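Local coordinates for protein Udp-n-acetylglucosamine pyrophosphorylase (PDB 4BQH) that probably catalyses the transfer of a uridylyl group from UTP to N-acetylglucosamine 1-phosphate, yielding UDP-N-acetylglucosamine and diphosphate, at residues I109-A120 and S168-M179. Numbering follows the deposited sequence.
Sequences IQKGQIAFLILA and SGRKARVQLLVM
Two waters that bridge to 109-120 lie at the carbonyl oxygen of R173, each with its oxygen 2.8 Å from R173 O. One donates to R173 O and G112 O and accepts from Q175 NE2, the OE1 of that amide being hydrogen-bonded to H206 NE2; the other lies within hydrogen-bonding distance of R173 O and I109 O and accepts from I114 N. A third water donates to Q110 O and K171 O and takes the proton of R173 N, at 2.9 Å. Water thus replaces direct backbone pairing where helix 95-110 ends in a Schellman motif at G112, whose positive phi (75°) turns the chain into strand 114-119. From I114 onward the two chains pair directly as parallel strands, in a ladder running from Q175 N to I114 O through A120 N to M179 O; its shortest rung, I118 N to L177 O, is 2.7 Å with the donor almost on the line of the C=O bond. These are central strands of the Rossmann-like sheet of a GT-A nucleotidyltransferase, joined by a crossover that contains helix 147-166, and strands 275-280 and 205-209 flank the pair. On the face that bears I118 and L176, L176 CD1 sits 3.6 Å from I118 CD1 and meets the F116 ring obliquely. V174 CG2 touches I109 CG2 at 3.9 Å; V174 CG1, anti to the backbone N (chi1 171°), lies against I114 O. Across the sheet, L177 CD1 fits between A115 CB and L117 CB, 4.1 Å from each. M179 bends at its last torsion (chi3 79°), bringing CE within 3.7 Å of L119 CD2, and V241 packs on both side chains.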
ATOM      1  N   ILE A 109       2.727  -5.355 -17.738  1.00  9.71           N
ATOM      2  CA  ILE A 109       2.955  -3.906 -17.626  1.00  9.76           C
ATOM      3  C   ILE A 109       2.850  -3.234 -19.013  1.00 10.26           C
ATOM      4  O   ILE A 109       2.164  -2.201 -19.168  1.00 10.18           O
ATOM      5  CB  ILE A 109       4.305  -3.609 -16.918  1.00  9.66           C
ATOM      6  CG1 ILE A 109       4.180  -4.002 -15.439  1.00 10.01           C
ATOM      7  CG2 ILE A 109       4.657  -2.127 -17.020  1.00 10.28           C
ATOM      8  CD1 ILE A 109       5.529  -4.068 -14.736  1.00 10.01           C
ATOM      9  N   GLN A 110       3.507  -3.843 -20.004  1.00 11.08           N
ATOM     10  CA  GLN A 110       3.476  -3.313 -21.392  1.00 12.32           C
ATOM     11  C   GLN A 110       2.055  -3.220 -21.931  1.00 12.54           C
ATOM     12  O   GLN A 110       1.676  -2.220 -22.596  1.00 13.35           O
ATOM     13  CB  GLN A 110       4.329  -4.190 -22.330  1.00 12.93           C
ATOM     14  CG  GLN A 110       4.270  -3.746 -23.800  1.00 14.40           C
ATOM     15  CD  GLN A 110       4.805  -2.346 -24.017  1.00 16.37           C
ATOM     16  OE1 GLN A 110       4.056  -1.422 -24.344  1.00 19.15           O
ATOM     17  NE2 GLN A 110       6.103  -2.184 -23.851  1.00 16.90           N
ATOM     18  N   LYS A 111       1.266  -4.251 -21.630  1.00 12.89           N
ATOM     19  CA  LYS A 111      -0.111  -4.355 -22.107  1.00 14.43           C
ATOM     20  C   LYS A 111      -1.051  -3.368 -21.433  1.00 13.65           C
ATOM     21  O   LYS A 111      -2.233  -3.319 -21.777  1.00 15.29           O
ATOM     22  CB  LYS A 111      -0.642  -5.787 -21.959  1.00 16.41           C
ATOM     23  CG  LYS A 111      -0.079  -6.774 -22.983  1.00 20.28           C
ATOM     24  CD  LYS A 111      -0.847  -8.098 -22.991  1.00 23.53           C
ATOM     25  CE  LYS A 111      -0.574  -8.962 -21.753  1.00 27.42           C
ATOM     26  NZ  LYS A 111      -1.673  -9.950 -21.470  1.00 29.94           N
ATOM     27  N   GLY A 112      -0.550  -2.608 -20.447  1.00 12.85           N
ATOM     28  CA  GLY A 112      -1.394  -1.619 -19.745  1.00 12.80           C
ATOM     29  C   GLY A 112      -2.380  -2.242 -18.769  1.00 12.66           C
ATOM     30  O   GLY A 112      -3.406  -1.626 -18.428  1.00 13.14           O
ATOM     31  N   GLN A 113      -2.071  -3.452 -18.319  1.00 11.59           N
ATOM     32  CA  GLN A 113      -2.975  -4.208 -17.447  1.00 11.92           C
ATOM     33  C   GLN A 113      -2.779  -3.956 -15.957  1.00 10.21           C
ATOM     34  O   GLN A 113      -3.558  -4.482 -15.143  1.00  9.68           O
ATOM     35  CB  GLN A 113      -2.802  -5.699 -17.694  1.00 13.61           C
ATOM     36  CG  GLN A 113      -3.335  -6.136 -19.052  1.00 15.57           C
ATOM     37  CD  GLN A 113      -3.065  -7.602 -19.257  1.00 17.74           C
ATOM     38  OE1 GLN A 113      -1.978  -8.077 -18.963  1.00 19.61           O
ATOM     39  NE2 GLN A 113      -4.062  -8.334 -19.722  1.00 21.35           N
ATOM     40  N   ILE A 114      -1.795  -3.140 -15.593  1.00  9.35           N
ATOM     41  CA  ILE A 114      -1.443  -2.988 -14.157  1.00  9.18           C
ATOM     42  C   ILE A 114      -1.777  -1.600 -13.607  1.00  9.01           C
ATOM     43  O   ILE A 114      -1.444  -0.585 -14.224  1.00  9.73           O
ATOM     44  CB  ILE A 114       0.072  -3.283 -13.917  1.00  9.22           C
ATOM     45  CG1 ILE A 114       0.454  -4.657 -14.495  1.00  9.38           C
ATOM     46  CG2 ILE A 114       0.471  -3.096 -12.435  1.00  9.38           C
ATOM     47  CD1 ILE A 114      -0.424  -5.800 -13.997  1.00  9.85           C
ATOM     48  N   ALA A 115      -2.421  -1.566 -12.449  1.00  8.61           N
ATOM     49  CA  ALA A 115      -2.586  -0.326 -11.695  1.00  8.63           C
ATOM     50  C   ALA A 115      -1.852  -0.477 -10.373  1.00  8.66           C
ATOM     51  O   ALA A 115      -1.759  -1.594  -9.830  1.00  9.53           O
ATOM     52  CB  ALA A 115      -4.054  -0.025 -11.443  1.00  8.48           C
ATOM     53  N   PHE A 116      -1.333   0.633  -9.852  1.00  8.37           N
ATOM     54  CA  PHE A 116      -0.735   0.653  -8.513  1.00  8.11           C
ATOM     55  C   PHE A 116      -1.551   1.627  -7.675  1.00  8.37           C
ATOM     56  O   PHE A 116      -1.682   2.786  -8.040  1.00  8.63           O
ATOM     57  CB  PHE A 116       0.748   1.083  -8.512  1.00  8.47           C
ATOM     58  CG  PHE A 116       1.394   0.895  -7.173  1.00  8.79           C
ATOM     59  CD1 PHE A 116       1.171   1.809  -6.144  1.00  9.09           C
ATOM     60  CD2 PHE A 116       2.160  -0.235  -6.917  1.00  8.80           C
ATOM     61  CE1 PHE A 116       1.721   1.599  -4.883  1.00  9.70           C
ATOM     62  CE2 PHE A 116       2.710  -0.447  -5.654  1.00  9.21           C
ATOM     63  CZ  PHE A 116       2.472   0.456  -4.640  1.00  9.37           C
ATOM     64  N   LEU A 117      -2.083   1.152  -6.554  1.00  8.34           N
ATOM     65  CA  LEU A 117      -2.935   1.965  -5.691  1.00  8.74           C
ATOM     66  C   LEU A 117      -2.088   2.366  -4.480  1.00  8.89           C
ATOM     67  O   LEU A 117      -1.665   1.504  -3.686  1.00  8.40           O
ATOM     68  CB  LEU A 117      -4.166   1.154  -5.278  1.00  9.01           C
ATOM     69  CG  LEU A 117      -5.320   1.837  -4.533  1.00  8.75           C
ATOM     70  CD1 LEU A 117      -6.508   0.882  -4.439  1.00  9.85           C
ATOM     71  CD2 LEU A 117      -4.886   2.321  -3.147  1.00  9.04           C
ATOM     72  N   ILE A 118      -1.790   3.659  -4.356  1.00  8.97           N
ATOM     73  CA  ILE A 118      -1.018   4.130  -3.190  1.00  9.73           C
ATOM     74  C   ILE A 118      -1.977   4.556  -2.077  1.00  9.61           C
ATOM     75  O   ILE A 118      -2.848   5.423  -2.292  1.00 10.07           O
ATOM     76  CB  ILE A 118      -0.195   5.405  -3.503  1.00 10.69           C
ATOM     77  CG1 ILE A 118       0.759   5.202  -4.662  1.00 11.90           C
ATOM     78  CG2 ILE A 118       0.558   5.828  -2.233  1.00 10.60           C
ATOM     79  CD1 ILE A 118       1.556   6.466  -5.017  1.00 12.15           C
ATOM     80  N   LEU A 119      -1.838   3.967  -0.882  1.00 10.06           N
ATOM     81  CA  LEU A 119      -2.656   4.390   0.271  1.00 10.47           C
ATOM     82  C   LEU A 119      -2.049   5.683   0.805  1.00 11.26           C
ATOM     83  O   LEU A 119      -0.916   5.684   1.351  1.00 11.76           O
ATOM     84  CB  LEU A 119      -2.669   3.286   1.344  1.00 10.81           C
ATOM     85  CG  LEU A 119      -3.091   1.885   0.875  1.00 11.38           C
ATOM     86  CD1 LEU A 119      -2.717   0.847   1.923  1.00 11.47           C
ATOM     87  CD2 LEU A 119      -4.587   1.831   0.598  1.00 11.80           C
ATOM     88  N   ALA A 120      -2.792   6.773   0.624  1.00 11.05           N
ATOM     89  CA  ALA A 120      -2.262   8.120   0.791  1.00 11.48           C
ATOM     90  C   ALA A 120      -3.112   9.016   1.682  1.00 11.74           C
ATOM     91  O   ALA A 120      -3.131  10.243   1.508  1.00 11.56           O
ATOM     92  CB  ALA A 120      -2.052   8.764  -0.574  1.00 12.13           C
ATOM     93  N   SER A 168       7.945  -2.815 -28.494  1.00 20.87           N
ATOM     94  CA  SER A 168       6.661  -2.336 -28.987  1.00 22.54           C
ATOM     95  C   SER A 168       6.702  -0.840 -29.301  1.00 22.59           C
ATOM     96  O   SER A 168       7.456  -0.094 -28.687  1.00 21.89           O
ATOM     97  CB  SER A 168       5.582  -2.626 -27.925  1.00 23.25           C
ATOM     98  OG  SER A 168       4.408  -1.899 -28.152  1.00 23.92           O
ATOM     99  N   GLY A 169       5.879  -0.404 -30.251  1.00 24.26           N
ATOM    100  CA  GLY A 169       5.755   1.032 -30.523  1.00 26.59           C
ATOM    101  C   GLY A 169       4.883   1.742 -29.497  1.00 28.65           C
ATOM    102  O   GLY A 169       4.800   2.979 -29.494  1.00 31.99           O
ATOM    103  N   ARG A 170       4.247   0.956 -28.627  1.00 26.46           N
ATOM    104  CA  ARG A 170       3.267   1.461 -27.665  1.00 26.29           C
ATOM    105  C   ARG A 170       3.905   1.745 -26.304  1.00 23.06           C
ATOM    106  O   ARG A 170       4.821   1.053 -25.885  1.00 21.85           O
ATOM    107  CB  ARG A 170       2.096   0.487 -27.506  1.00 30.57           C
ATOM    108  CG  ARG A 170       0.827   1.133 -26.957  1.00 35.69           C
ATOM    109  CD  ARG A 170       0.246   2.137 -27.952  1.00 39.93           C
ATOM    110  NE  ARG A 170      -0.270   3.357 -27.320  1.00 41.77           N
ATOM    111  CZ  ARG A 170       0.439   4.461 -27.073  1.00 41.27           C
ATOM    112  NH1 ARG A 170       1.724   4.537 -27.378  1.00 38.92           N
ATOM    113  NH2 ARG A 170      -0.151   5.502 -26.512  1.00 42.49           N
ATOM    114  N   LYS A 171       3.423   2.788 -25.644  1.00 20.76           N
ATOM    115  CA  LYS A 171       3.944   3.176 -24.342  1.00 19.99           C
ATOM    116  C   LYS A 171       3.401   2.199 -23.310  1.00 16.98           C
ATOM    117  O   LYS A 171       2.236   1.789 -23.393  1.00 16.17           O
ATOM    118  CB  LYS A 171       3.535   4.611 -24.003  1.00 22.82           C
ATOM    119  CG  LYS A 171       4.180   5.672 -24.910  1.00 26.55           C
ATOM    120  CD  LYS A 171       5.669   5.884 -24.613  1.00 30.52           C
ATOM    121  CE  LYS A 171       6.595   5.002 -25.452  1.00 33.10           C
ATOM    122  NZ  LYS A 171       8.033   5.310 -25.197  1.00 37.08           N
ATOM    123  N   ALA A 172       4.259   1.810 -22.374  1.00 15.51           N
ATOM    124  CA  ALA A 172       3.850   0.948 -21.247  1.00 13.97           C
ATOM    125  C   ALA A 172       3.320   1.908 -20.204  1.00 13.41           C
ATOM    126  O   ALA A 172       4.006   2.867 -19.860  1.00 12.62           O
ATOM    127  CB  ALA A 172       5.047   0.194 -20.683  1.00 13.81           C
ATOM    128  N   ARG A 173       2.106   1.675 -19.712  1.00 13.57           N
ATOM    129  CA  ARG A 173       1.510   2.611 -18.754  1.00 13.78           C
ATOM    130  C   ARG A 173       0.905   1.877 -17.559  1.00 12.23           C
ATOM    131  O   ARG A 173      -0.024   1.087 -17.700  1.00 11.69           O
ATOM    132  CB  ARG A 173       0.441   3.522 -19.416  1.00 16.28           C
ATOM    133  CG  ARG A 173       1.020   4.570 -20.375  1.00 19.94           C
ATOM    134  CD  ARG A 173       2.047   5.449 -19.664  1.00 23.98           C
ATOM    135  NE  ARG A 173       2.695   6.439 -20.533  1.00 28.94           N
ATOM    136  CZ  ARG A 173       3.977   6.423 -20.902  1.00 28.55           C
ATOM    137  NH1 ARG A 173       4.796   5.454 -20.512  1.00 30.24           N
ATOM    138  NH2 ARG A 173       4.441   7.391 -21.680  1.00 30.78           N
ATOM    139  N   VAL A 174       1.448   2.161 -16.387  1.00 10.75           N
ATOM    140  CA  VAL A 174       0.855   1.677 -15.136  1.00 10.60           C
ATOM    141  C   VAL A 174      -0.098   2.796 -14.641  1.00 10.44           C
ATOM    142  O   VAL A 174       0.345   3.943 -14.460  1.00 10.55           O
ATOM    143  CB  VAL A 174       1.956   1.443 -14.080  1.00 10.28           C
ATOM    144  CG1 VAL A 174       1.330   1.143 -12.704  1.00 10.77           C
ATOM    145  CG2 VAL A 174       2.894   0.329 -14.524  1.00 11.02           C
ATOM    146  N   GLN A 175      -1.381   2.494 -14.429  1.00 10.22           N
ATOM    147  CA  GLN A 175      -2.307   3.518 -13.884  1.00 10.37           C
ATOM    148  C   GLN A 175      -1.990   3.709 -12.413  1.00 11.16           C
ATOM    149  O   GLN A 175      -1.899   2.720 -11.683  1.00 11.55           O
ATOM    150  CB  GLN A 175      -3.761   3.090 -14.047  1.00 11.13           C
ATOM    151  CG  GLN A 175      -4.157   2.838 -15.509  1.00 11.62           C
ATOM    152  CD  GLN A 175      -4.080   4.095 -16.347  1.00 12.40           C
ATOM    153  OE1 GLN A 175      -4.472   5.176 -15.906  1.00 12.38           O
ATOM    154  NE2 GLN A 175      -3.545   3.966 -17.565  1.00 13.13           N
ATOM    155  N   LEU A 176      -1.799   4.964 -12.000  1.00 10.36           N
ATOM    156  CA  LEU A 176      -1.490   5.285 -10.619  1.00 10.19           C
ATOM    157  C   LEU A 176      -2.775   5.781  -9.966  1.00 10.31           C
ATOM    158  O   LEU A 176      -3.408   6.745 -10.433  1.00 10.23           O
ATOM    159  CB  LEU A 176      -0.396   6.368 -10.540  1.00 10.99           C
ATOM    160  CG  LEU A 176      -0.021   6.789  -9.111  1.00 11.16           C
ATOM    161  CD1 LEU A 176       0.467   5.600  -8.288  1.00 11.50           C
ATOM    162  CD2 LEU A 176       1.037   7.871  -9.117  1.00 11.44           C
ATOM    163  N   LEU A 177      -3.161   5.109  -8.885  1.00  9.89           N
ATOM    164  CA  LEU A 177      -4.379   5.447  -8.151  1.00 10.09           C
ATOM    165  C   LEU A 177      -3.928   5.969  -6.803  1.00 10.67           C
ATOM    166  O   LEU A 177      -3.289   5.229  -6.038  1.00 11.31           O
ATOM    167  CB  LEU A 177      -5.227   4.179  -7.966  1.00  9.92           C
ATOM    168  CG  LEU A 177      -5.339   3.196  -9.136  1.00 10.32           C
ATOM    169  CD1 LEU A 177      -6.250   2.040  -8.722  1.00 10.31           C
ATOM    170  CD2 LEU A 177      -5.866   3.930 -10.362  1.00 10.61           C
ATOM    171  N   VAL A 178      -4.202   7.242  -6.531  1.00 10.07           N
ATOM    172  CA  VAL A 178      -3.721   7.856  -5.297  1.00  9.97           C
ATOM    173  C   VAL A 178      -4.920   7.993  -4.346  1.00 10.24           C
ATOM    174  O   VAL A 178      -5.822   8.791  -4.602  1.00 10.53           O
ATOM    175  CB  VAL A 178      -3.091   9.242  -5.587  1.00 10.08           C
ATOM    176  CG1 VAL A 178      -2.605   9.898  -4.293  1.00  9.26           C
ATOM    177  CG2 VAL A 178      -1.944   9.070  -6.565  1.00 10.35           C
ATOM    178  N   MET A 179      -4.943   7.186  -3.283  1.00  9.90           N
ATOM    179  CA  MET A 179      -6.102   7.177  -2.400  1.00 10.01           C
ATOM    180  C   MET A 179      -5.921   8.175  -1.267  1.00 10.44           C
ATOM    181  O   MET A 179      -5.244   7.922  -0.278  1.00 10.77           O
ATOM    182  CB  MET A 179      -6.443   5.776  -1.857  1.00 10.34           C
ATOM    183  CG  MET A 179      -7.854   5.807  -1.246  1.00 10.94           C
ATOM    184  SD  MET A 179      -8.382   4.176  -0.684  1.00 12.23           S
ATOM    185  CE  MET A 179      -7.516   4.073   0.864  1.00 11.29           C
TER
HETATM  186  O   HOH W   1       0.327  -1.623 -16.985  1.00 10.57           O
HETATM  187  O   HOH W   2       0.496   0.152 -21.652  1.00 15.04           O
HETATM  188  O   HOH W   3      -2.755   1.306 -18.451  1.00 20.00           O